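Local structure of nicotinate phosphoribosyltransferase (Saccharomyces cerevisiae, 1VLP) at residues S252-A260 against T416-L424. The protein catalyses the first step of NAD biosynthesis from nicotinic acid, the ATP-dependent joining of nicotinate to a phosphoribosyl group to give nicotinate ribonucleotide. Numbering follows the deposited sequence.
Sequences SISEDYLHA and TVKRVKEEL
Val-420 sets one methyl squarely on the ring of Tyr-257: CG2 lies 3.5 Å from the ring centroid and 4° off the ring normal, a CH-pi contact in which the methyl is nearly equidistant from all six ring carbons. The second branch, CG1, reaches the near rim, 3.7 Å from Tyr-257 CD2. With CG1 anti to the backbone N (chi1 171°) and CG2 beside it, both methyls of Val-420 are turned to the tyrosine. Farther along the ring, the Tyr-257 hydroxyl ends near the methyl of Thr-416, whose own hydroxyl is hydrogen-bonded to Asp-413. Replacing Tyr-257 with an alanine is likely to leave both Val-420 methyls without their aromatic partner and to open a gap between loop and helix. Leu-424 continues the apolar contact past the base of the ring, its CD2 lying 4.4 Å from Tyr-257 CB and 4.2 Å from Leu-258 CD1. That same Leu-258 methyl rests 3.8 Å from the backbone O of Glu-423. At the more accessible margin, one of the two modelled conformers of Arg-419 bends at chi3 (-39°) and places its guanidinium between two carboxylates. The bridges are tentative for that reason: NH1 to Glu-423 OE2, one helical turn on, at 2.6 Å, and NH2 to Glu-255 OE2 at a longer 3.4 Å, the two planes well tilted from each other. No hydrogen bond crosses the interface, which rests mainly on apolar contact, with the Glu-255 to Arg-419 pair a looser addition. Away from the nicotinate and phosphoribosyl diphosphate sites, the contact joins the turn between helices 244-254 and 260-272 to the C-terminal helix 414-423, with Phe-285 meeting the Tyr-257 ring edge-to-face, Ile-401 and Ile-403 touching Val-420, and strand 398-399 alongside Glu-255 and Thr-416.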
loop_
_atom_site.group_PDB
_atom_site.type_symbol
_atom_site.label_atom_id
_atom_site.label_comp_id
_atom_site.label_asym_id
_atom_site.label_seq_id
_atom_site.Cartn_x
_atom_site.Cartn_y
_atom_site.Cartn_z
ATOM N N SER A 252 10.443 4.120 16.197
ATOM C CA SER A 252 11.469 3.114 16.491
ATOM C C SER A 252 12.902 3.639 16.494
ATOM O O SER A 252 13.803 3.007 17.101
ATOM C CB SER A 252 11.387 1.995 15.485
ATOM O OG SER A 252 10.218 1.285 15.690
ATOM N N ILE A 253 13.133 4.746 15.791
ATOM C CA ILE A 253 14.462 5.313 15.711
ATOM C C ILE A 253 14.953 5.556 17.147
ATOM O O ILE A 253 16.026 5.121 17.509
ATOM C CB ILE A 253 14.516 6.578 14.822
ATOM C CG1 ILE A 253 14.378 6.193 13.350
ATOM C CG2 ILE A 253 15.851 7.262 14.963
ATOM C CD1 ILE A 253 14.078 7.312 12.427
ATOM N N SER A 254 14.161 6.196 17.993
ATOM C CA SER A 254 14.624 6.399 19.353
ATOM C C SER A 254 13.626 5.920 20.412
ATOM O O SER A 254 13.831 6.150 21.585
ATOM C CB SER A 254 15.013 7.870 19.542
ATOM O OG SER A 254 14.063 8.713 18.904
ATOM N N GLU A 255 12.575 5.226 19.976
ATOM C CA GLU A 255 11.556 4.687 20.867
ATOM C C GLU A 255 10.795 5.777 21.657
ATOM O O GLU A 255 10.288 5.536 22.748
ATOM C CB GLU A 255 12.139 3.562 21.739
ATOM C CG GLU A 255 12.562 2.352 20.883
ATOM C CD GLU A 255 12.779 1.106 21.706
ATOM O OE1 GLU A 255 13.545 1.158 22.697
ATOM O OE2 GLU A 255 12.180 0.069 21.367
ATOM N N ASP A 256 10.696 6.974 21.069
ATOM C CA ASP A 256 9.800 7.982 21.584
ATOM C C ASP A 256 8.423 7.774 20.925
ATOM O O ASP A 256 8.099 8.406 19.891
ATOM C CB ASP A 256 10.309 9.401 21.285
ATOM C CG ASP A 256 9.544 10.468 22.077
ATOM O OD1 ASP A 256 8.443 10.174 22.625
ATOM O OD2 ASP A 256 10.066 11.593 22.190
ATOM N N TYR A 257 7.610 6.901 21.532
ATOM C CA TYR A 257 6.290 6.645 21.002
ATOM C C TYR A 257 5.355 7.748 21.424
ATOM O O TYR A 257 4.442 8.073 20.682
ATOM C CB TYR A 257 5.747 5.285 21.439
ATOM C CG TYR A 257 6.416 4.151 20.703
ATOM C CD1 TYR A 257 7.689 3.703 21.084
ATOM C CD2 TYR A 257 5.801 3.546 19.603
ATOM C CE1 TYR A 257 8.294 2.659 20.399
ATOM C CE2 TYR A 257 6.393 2.529 18.920
ATOM C CZ TYR A 257 7.638 2.077 19.326
ATOM O OH TYR A 257 8.231 1.067 18.618
ATOM N N LEU A 258 5.604 8.310 22.605
ATOM C CA LEU A 258 4.742 9.382 23.163
ATOM C C LEU A 258 4.624 10.564 22.177
ATOM O O LEU A 258 3.574 11.171 22.079
ATOM C CB LEU A 258 5.282 9.861 24.512
ATOM C CG LEU A 258 4.386 10.800 25.333
ATOM C CD1 LEU A 258 3.079 10.106 25.713
ATOM C CD2 LEU A 258 5.115 11.280 26.578
ATOM N N HIS A 259 5.698 10.885 21.463
ATOM C CA HIS A 259 5.664 12.009 20.534
ATOM C C HIS A 259 5.732 11.638 19.066
ATOM O O HIS A 259 5.880 12.514 18.231
ATOM C CB HIS A 259 6.786 12.985 20.867
ATOM C CG HIS A 259 6.788 13.419 22.297
ATOM N ND1 HIS A 259 7.791 13.073 23.176
ATOM C CD2 HIS A 259 5.902 14.159 23.005
ATOM C CE1 HIS A 259 7.531 13.603 24.361
ATOM N NE2 HIS A 259 6.390 14.262 24.284
ATOM N N ALA A 260 5.616 10.349 18.746
ATOM C CA ALA A 260 5.846 9.855 17.380
ATOM C C ALA A 260 4.799 10.361 16.366
ATOM O O ALA A 260 5.169 10.748 15.265
ATOM C CB ALA A 260 5.871 8.356 17.370
ATOM N N THR A 416 7.186 -5.147 23.410
ATOM C CA THR A 416 7.221 -3.769 22.954
ATOM C C THR A 416 5.811 -3.224 22.846
ATOM O O THR A 416 5.528 -2.089 23.263
ATOM C CB THR A 416 7.961 -3.656 21.611
ATOM O OG1 THR A 416 9.304 -4.171 21.779
ATOM C CG2 THR A 416 8.020 -2.231 21.134
ATOM N N VAL A 417 4.921 -4.030 22.292
ATOM C CA VAL A 417 3.523 -3.621 22.100
ATOM C C VAL A 417 2.890 -3.324 23.485
ATOM O O VAL A 417 2.204 -2.295 23.685
ATOM C CB VAL A 417 2.729 -4.717 21.344
ATOM C CG1 VAL A 417 1.231 -4.452 21.407
ATOM C CG2 VAL A 417 3.220 -4.838 19.862
ATOM N N LYS A 418 3.096 -4.241 24.440
ATOM C CA LYS A 418 2.681 -3.995 25.810
ATOM C C LYS A 418 3.208 -2.696 26.434
ATOM O O LYS A 418 2.412 -1.959 27.049
ATOM C CB LYS A 418 3.105 -5.171 26.693
ATOM C CG LYS A 418 2.796 -4.963 28.157
ATOM C CD LYS A 418 2.939 -6.239 28.932
ATOM C CE LYS A 418 3.130 -5.920 30.398
ATOM N NZ LYS A 418 2.888 -7.126 31.206
ATOM N N ARG A 419 4.510 -2.463 26.338
ATOM C CA ARG A 419 5.183 -1.275 26.863
ATOM C C ARG A 419 4.588 0.007 26.252
ATOM O O ARG A 419 4.387 0.991 26.947
ATOM C CB ARG A 419 6.658 -1.232 26.446
ATOM C CG ARG A 419 7.670 -2.142 27.131
ATOM C CD ARG A 419 9.146 -1.723 26.829
ATOM N NE ARG A 419 9.444 -1.267 25.443
ATOM C CZ ARG A 419 9.426 0.001 25.020
ATOM N NH1 ARG A 419 9.089 0.981 25.839
ATOM N NH2 ARG A 419 9.739 0.302 23.765
ATOM N N VAL A 420 4.353 -0.019 24.939
ATOM C CA VAL A 420 3.825 1.130 24.182
ATOM C C VAL A 420 2.373 1.420 24.569
ATOM O O VAL A 420 2.017 2.572 24.819
ATOM C CB VAL A 420 3.964 0.958 22.624
ATOM C CG1 VAL A 420 3.222 2.056 21.854
ATOM C CG2 VAL A 420 5.406 0.972 22.207
ATOM N N LYS A 421 1.539 0.390 24.661
ATOM C CA LYS A 421 0.153 0.587 25.113
ATOM C C LYS A 421 0.086 1.285 26.478
ATOM O O LYS A 421 -0.792 2.137 26.722
ATOM C CB LYS A 421 -0.585 -0.733 25.169
ATOM C CG LYS A 421 -1.028 -1.237 23.840
ATOM C CD LYS A 421 -1.441 -2.680 23.982
ATOM C CE LYS A 421 -2.196 -3.204 22.832
ATOM N NZ LYS A 421 -2.493 -4.650 23.120
ATOM N N GLU A 422 1.052 0.964 27.337
ATOM C CA GLU A 422 1.168 1.582 28.657
ATOM C C GLU A 422 1.588 3.039 28.530
ATOM O O GLU A 422 0.899 3.916 29.064
ATOM C CB GLU A 422 2.162 0.796 29.507
ATOM C CG GLU A 422 1.652 -0.604 29.857
ATOM C CD GLU A 422 2.673 -1.509 30.571
ATOM O OE1 GLU A 422 3.854 -1.098 30.769
ATOM O OE2 GLU A 422 2.273 -2.654 30.923
ATOM N N GLU A 423 2.668 3.291 27.773
ATOM C CA GLU A 423 3.199 4.651 27.547
ATOM C C GLU A 423 2.162 5.581 26.918
ATOM O O GLU A 423 2.114 6.770 27.260
ATOM C CB GLU A 423 4.492 4.623 26.739
ATOM C CG GLU A 423 5.701 3.995 27.468
ATOM C CD GLU A 423 6.875 3.654 26.553
ATOM O OE1 GLU A 423 6.882 4.089 25.362
ATOM O OE2 GLU A 423 7.801 2.941 27.028
ATOM N N LEU A 424 1.311 5.044 26.052
ATOM C CA LEU A 424 0.261 5.830 25.372
ATOM C C LEU A 424 -1.066 5.860 26.122
ATOM O O LEU A 424 -2.052 6.439 25.643
ATOM C CB LEU A 424 0.039 5.304 23.939
ATOM C CG LEU A 424 1.330 5.411 23.119
ATOM C CD1 LEU A 424 1.095 5.065 21.681
ATOM C CD2 LEU A 424 2.010 6.793 23.284
#